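Local coordinates for computational Design of Enzyme (Synthetic construct, PDB 3TP4), which is a computationally designed enzyme, built to carry an activated serine in a catalytic triad, probably on a TIM-barrel glycosyl hydrolase scaffold, at residues L24-G38 / A313-A325. Residues are numbered along the deposited sequence; the frame is centred on the assembly and turned at random.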
loop_
_atom_site.group_PDB
_atom_site.type_symbol
_atom_site.label_atom_id
_atom_site.label_comp_id
_atom_site.label_asym_id
_atom_site.label_seq_id
_atom_site.Cartn_x
_atom_site.Cartn_y
_atom_site.Cartn_z
ATOM N N LEU A 24 -4.306 -13.733 -6.068
ATOM C CA LEU A 24 -3.248 -12.856 -6.567
ATOM C C LEU A 24 -1.901 -13.590 -6.642
ATOM O O LEU A 24 -1.131 -13.372 -7.570
ATOM C CB LEU A 24 -3.150 -11.589 -5.710
ATOM C CG LEU A 24 -4.374 -10.662 -5.813
ATOM C CD1 LEU A 24 -4.336 -9.545 -4.739
ATOM C CD2 LEU A 24 -4.481 -10.086 -7.232
ATOM N N ASP A 25 -1.610 -14.462 -5.680
ATOM C CA ASP A 25 -0.365 -15.229 -5.757
ATOM C C ASP A 25 -0.436 -16.216 -6.925
ATOM O O ASP A 25 0.519 -16.377 -7.675
ATOM C CB ASP A 25 -0.086 -15.976 -4.447
ATOM C CG ASP A 25 1.337 -16.530 -4.377
ATOM O OD1 ASP A 25 2.279 -15.868 -4.879
ATOM O OD2 ASP A 25 1.511 -17.634 -3.821
ATOM N N GLY A 26 -1.588 -16.863 -7.078
ATOM C CA GLY A 26 -1.760 -17.890 -8.094
ATOM C C GLY A 26 -1.683 -17.390 -9.521
ATOM O O GLY A 26 -1.277 -18.128 -10.420
ATOM N N VAL A 27 -2.063 -16.134 -9.743
ATOM C CA VAL A 27 -2.035 -15.592 -11.095
ATOM C C VAL A 27 -0.615 -15.241 -11.554
ATOM O O VAL A 27 -0.346 -15.156 -12.749
ATOM C CB VAL A 27 -2.980 -14.364 -11.232
ATOM C CG1 VAL A 27 -2.280 -13.095 -10.761
ATOM C CG2 VAL A 27 -3.455 -14.216 -12.657
ATOM N N ARG A 28 0.297 -15.050 -10.606
ATOM C CA ARG A 28 1.645 -14.602 -10.944
ATOM C C ARG A 28 2.324 -15.509 -11.967
ATOM O O ARG A 28 2.474 -16.706 -11.739
ATOM C CB ARG A 28 2.486 -14.451 -9.669
ATOM C CG ARG A 28 1.882 -13.410 -8.712
ATOM C CD ARG A 28 2.575 -13.389 -7.366
ATOM N NE ARG A 28 3.999 -13.128 -7.528
ATOM C CZ ARG A 28 4.961 -13.722 -6.823
ATOM N NH1 ARG A 28 4.658 -14.619 -5.887
ATOM N NH2 ARG A 28 6.232 -13.419 -7.066
ATOM N N GLY A 29 2.709 -14.930 -13.103
ATOM C CA GLY A 29 3.320 -15.687 -14.181
ATOM C C GLY A 29 2.334 -16.236 -15.202
ATOM O O GLY A 29 2.731 -16.634 -16.287
ATOM N N GLU A 30 1.049 -16.263 -14.855
ATOM C CA GLU A 30 0.019 -16.775 -15.762
ATOM C C GLU A 30 -0.627 -15.633 -16.547
ATOM O O GLU A 30 -0.891 -15.752 -17.730
ATOM C CB GLU A 30 -1.053 -17.547 -14.987
ATOM C CG GLU A 30 -0.519 -18.781 -14.269
ATOM C CD GLU A 30 0.146 -19.761 -15.219
ATOM O OE1 GLU A 30 -0.501 -20.154 -16.215
ATOM O OE2 GLU A 30 1.318 -20.132 -14.979
ATOM N N GLY A 31 -0.882 -14.530 -15.863
ATOM C CA GLY A 31 -1.403 -13.332 -16.486
ATOM C C GLY A 31 -1.274 -12.189 -15.503
ATOM O O GLY A 31 -1.163 -12.411 -14.297
ATOM N N ILE A 32 -1.271 -10.963 -16.006
ATOM C CA ILE A 32 -1.110 -9.819 -15.125
ATOM C C ILE A 32 -2.343 -8.915 -15.248
ATOM O O ILE A 32 -2.710 -8.489 -16.349
ATOM C CB ILE A 32 0.214 -9.078 -15.414
ATOM C CG1 ILE A 32 0.484 -8.002 -14.348
ATOM C CG2 ILE A 32 0.206 -8.499 -16.827
ATOM C CD1 ILE A 32 1.941 -7.516 -14.323
ATOM N N LEU A 33 -3.015 -8.672 -14.127
ATOM C CA LEU A 33 -4.231 -7.870 -14.158
ATOM C C LEU A 33 -3.893 -6.416 -14.480
ATOM O O LEU A 33 -3.055 -5.794 -13.817
ATOM C CB LEU A 33 -4.984 -7.899 -12.817
ATOM C CG LEU A 33 -5.307 -9.119 -11.938
ATOM C CD1 LEU A 33 -6.727 -9.040 -11.390
ATOM C CD2 LEU A 33 -5.046 -10.463 -12.557
ATOM N N PHE A 34 -4.556 -5.866 -15.488
ATOM C CA PHE A 34 -4.407 -4.447 -15.778
ATOM C C PHE A 34 -5.300 -3.616 -14.858
ATOM O O PHE A 34 -6.492 -3.890 -14.721
ATOM C CB PHE A 34 -4.762 -4.121 -17.234
ATOM C CG PHE A 34 -4.828 -2.645 -17.498
ATOM C CD1 PHE A 34 -3.662 -1.889 -17.529
ATOM C CD2 PHE A 34 -6.057 -2.005 -17.658
ATOM C CE1 PHE A 34 -3.716 -0.522 -17.759
ATOM C CE2 PHE A 34 -6.126 -0.637 -17.888
ATOM C CZ PHE A 34 -4.965 0.105 -17.948
ATOM N N GLY A 35 -4.716 -2.601 -14.238
ATOM C CA GLY A 35 -5.461 -1.713 -13.356
ATOM C C GLY A 35 -5.448 -0.271 -13.829
ATOM O O GLY A 35 -4.531 0.162 -14.538
ATOM N N HIS A 36 -6.478 0.475 -13.444
ATOM C CA HIS A 36 -6.585 1.875 -13.819
ATOM C C HIS A 36 -7.174 2.662 -12.658
ATOM O O HIS A 36 -8.147 2.231 -12.033
ATOM C CB HIS A 36 -7.460 2.029 -15.068
ATOM C CG HIS A 36 -7.501 3.423 -15.619
ATOM N ND1 HIS A 36 -8.648 3.982 -16.138
ATOM C CD2 HIS A 36 -6.533 4.362 -15.748
ATOM C CE1 HIS A 36 -8.391 5.209 -16.553
ATOM N NE2 HIS A 36 -7.115 5.465 -16.330
ATOM N N HIS A 37 -6.564 3.807 -12.375
ATOM C CA HIS A 37 -6.941 4.649 -11.236
ATOM C C HIS A 37 -8.160 5.511 -11.557
ATOM O O HIS A 37 -8.206 6.174 -12.603
ATOM C CB HIS A 37 -5.760 5.533 -10.836
ATOM C CG HIS A 37 -5.791 5.970 -9.404
ATOM N ND1 HIS A 37 -5.410 5.148 -8.366
ATOM C CD2 HIS A 37 -6.162 7.143 -8.838
ATOM C CE1 HIS A 37 -5.545 5.795 -7.221
ATOM N NE2 HIS A 37 -5.999 7.009 -7.480
ATOM N N GLY A 38 -9.145 5.484 -10.663
ATOM C CA GLY A 38 -10.369 6.252 -10.820
ATOM C C GLY A 38 -11.034 5.944 -12.144
ATOM O O GLY A 38 -11.461 6.846 -12.871
ATOM N N ALA A 313 10.472 -11.934 -13.824
ATOM C CA ALA A 313 9.819 -10.622 -13.861
ATOM C C ALA A 313 8.319 -10.731 -14.179
ATOM O O ALA A 313 7.523 -9.890 -13.774
ATOM C CB ALA A 313 10.510 -9.717 -14.871
ATOM N N SER A 314 7.932 -11.756 -14.925
ATOM C CA SER A 314 6.507 -11.943 -15.235
ATOM C C SER A 314 5.711 -12.429 -14.013
ATOM O O SER A 314 4.478 -12.430 -14.034
ATOM C CB SER A 314 6.346 -12.922 -16.406
ATOM O OG SER A 314 6.800 -14.203 -16.021
ATOM N N ARG A 315 6.413 -12.830 -12.950
ATOM C CA ARG A 315 5.742 -13.272 -11.711
ATOM C C ARG A 315 5.224 -12.100 -10.864
ATOM O O ARG A 315 5.544 -11.949 -9.680
ATOM C CB ARG A 315 6.609 -14.248 -10.906
ATOM C CG ARG A 315 6.759 -15.610 -11.616
ATOM C CD ARG A 315 7.635 -16.604 -10.821
ATOM N NE ARG A 315 7.129 -16.757 -9.464
ATOM C CZ ARG A 315 5.956 -17.302 -9.156
ATOM N NH1 ARG A 315 5.160 -17.778 -10.111
ATOM N NH2 ARG A 315 5.580 -17.373 -7.888
ATOM N N ASN A 316 4.384 -11.294 -11.498
ATOM C CA ASN A 316 3.795 -10.125 -10.866
ATOM C C ASN A 316 2.296 -10.013 -11.154
ATOM O O ASN A 316 1.861 -10.158 -12.290
ATOM C CB ASN A 316 4.569 -8.876 -11.277
ATOM C CG ASN A 316 5.841 -8.724 -10.469
ATOM O OD1 ASN A 316 5.774 -8.503 -9.265
ATOM N ND2 ASN A 316 6.995 -8.892 -11.108
ATOM N N ALA A 317 1.521 -9.776 -10.104
ATOM C CA ALA A 317 0.078 -10.022 -10.128
ATOM C C ALA A 317 -0.758 -8.991 -10.874
ATOM O O ALA A 317 -1.759 -9.341 -11.492
ATOM C CB ALA A 317 -0.437 -10.179 -8.711
ATOM N N TYR A 318 -0.371 -7.724 -10.784
ATOM C CA TYR A 318 -1.098 -6.659 -11.473
ATOM C C TYR A 318 -0.210 -5.464 -11.784
ATOM O O TYR A 318 0.925 -5.369 -11.297
ATOM C CB TYR A 318 -2.355 -6.231 -10.685
ATOM C CG TYR A 318 -2.121 -5.682 -9.278
ATOM C CD1 TYR A 318 -2.167 -6.524 -8.166
ATOM C CD2 TYR A 318 -1.902 -4.320 -9.059
ATOM C CE1 TYR A 318 -1.975 -6.037 -6.879
ATOM C CE2 TYR A 318 -1.710 -3.809 -7.753
ATOM C CZ TYR A 318 -1.754 -4.678 -6.675
ATOM O OH TYR A 318 -1.551 -4.209 -5.387
HETATM N N MSE A 319 -0.722 -4.568 -12.617
HETATM C CA MSE A 319 -0.020 -3.337 -12.956
HETATM C C MSE A 319 -1.058 -2.252 -13.229
HETATM O O MSE A 319 -1.881 -2.378 -14.136
HETATM C CB MSE A 319 0.860 -3.550 -14.189
HETATM C CG MSE A 319 0.082 -3.996 -15.408
HETATM SE SE MSE A 319 1.294 -4.677 -16.786
HETATM C CE MSE A 319 2.320 -3.051 -17.164
ATOM N N GLU A 320 -1.020 -1.190 -12.430
ATOM C CA GLU A 320 -2.039 -0.151 -12.474
ATOM C C GLU A 320 -1.450 1.141 -13.037
ATOM O O GLU A 320 -0.355 1.555 -12.644
ATOM C CB GLU A 320 -2.592 0.106 -11.058
ATOM C CG GLU A 320 -3.729 1.132 -11.050
ATOM C CD GLU A 320 -4.035 1.666 -9.647
ATOM O OE1 GLU A 320 -3.795 0.946 -8.650
ATOM O OE2 GLU A 320 -4.537 2.804 -9.550
ATOM N N THR A 321 -2.161 1.773 -13.967
ATOM C CA THR A 321 -1.709 3.055 -14.506
ATOM C C THR A 321 -2.638 4.188 -14.054
ATOM O O THR A 321 -3.682 3.943 -13.447
ATOM C CB THR A 321 -1.554 3.037 -16.048
ATOM O OG1 THR A 321 -0.633 4.063 -16.458
ATOM C CG2 THR A 321 -2.900 3.269 -16.730
ATOM N N GLY A 322 -2.255 5.422 -14.360
ATOM C CA GLY A 322 -2.832 6.579 -13.697
ATOM C C GLY A 322 -4.203 7.057 -14.153
ATOM O O GLY A 322 -4.773 6.575 -15.137
ATOM N N GLU A 323 -4.719 8.049 -13.434
ATOM C CA GLU A 323 -6.069 8.555 -13.663
ATOM C C GLU A 323 -6.208 9.337 -14.979
ATOM O O GLU A 323 -5.311 10.078 -15.377
ATOM C CB GLU A 323 -6.484 9.442 -12.476
ATOM C CG GLU A 323 -7.966 9.810 -12.447
ATOM C CD GLU A 323 -8.389 10.386 -11.097
ATOM O OE1 GLU A 323 -7.516 10.931 -10.391
ATOM O OE2 GLU A 323 -9.583 10.281 -10.738
ATOM N N ASN A 324 -7.342 9.174 -15.648
ATOM C CA ASN A 324 -7.622 9.947 -16.854
ATOM C C ASN A 324 -8.358 11.262 -16.522
ATOM O O ASN A 324 -9.570 11.348 -16.659
ATOM C CB ASN A 324 -8.437 9.111 -17.840
ATOM C CG ASN A 324 -7.560 8.245 -18.734
ATOM O OD1 ASN A 324 -6.434 7.914 -18.380
ATOM N ND2 ASN A 324 -8.068 7.902 -19.909
ATOM N N ALA A 325 -7.617 12.270 -16.077
ATOM C CA ALA A 325 -8.234 13.502 -15.584
ATOM C C ALA A 325 -8.769 14.370 -16.716
ATOM O O ALA A 325 -9.947 14.721 -16.730
ATOM C CB ALA A 325 -7.254 14.284 -14.732
HETATM O O HOH W 1 2.032 -18.294 -9.320
HETATM O O HOH W 2 1.490 -12.580 -13.754
HETATM O O HOH W 3 5.495 -16.563 -17.026
HETATM O O HOH W 4 -9.367 7.472 -14.834
HETATM O O HOH W 5 -4.365 2.812 -6.529
#
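The R28 guanidinium takes R315 NH2 over one face, offset toward the rim, while R315 O and D25 OD1 lie at its edge, in its plane. R28 NE and NH2 grip R315 O side-on, both from the same face of that carbonyl, with R28 NE 2.9 Å from R315 O and 58° out of the carbonyl plane. R28 NH1 makes a salt bridge to D25 OD1 at 2.9 Å, and D272, bridged to both arginines, probably offsets their close charges. Arginine suits this place because one edge holds a carbonyl while NH1 reaches two aspartates; a leucine here would probably leave R315 O without its two donors and D25 without its cationic mate. At the other end, the E320 carboxylate and a water come to the edge of the H37 ring, in its plane, ring and carboxylate being 9° apart. H37 ND1 donates to E320 OE2 at 2.8 Å and H37 NE2 is hydrogen-bonded to S70 OG; histidine's two ring nitrogens thus link both, consistent with a designed Ser-His-Glu triad. E320 extends past G35, where a side chain would crowd E320 CB. Between these ends, the selenium of the selenomethionine M319 (SE) lies 3.8 Å from I32 CD1, apolar side chains crossing at about a right angle in a buried place. Parallel strands 32-37 and 318-321 share five backbone bonds; strand 66-70 also pairs with 32-37, consistent with TIM-barrel closure between first and last strands, and helix 55-60 packs on F34 and H36.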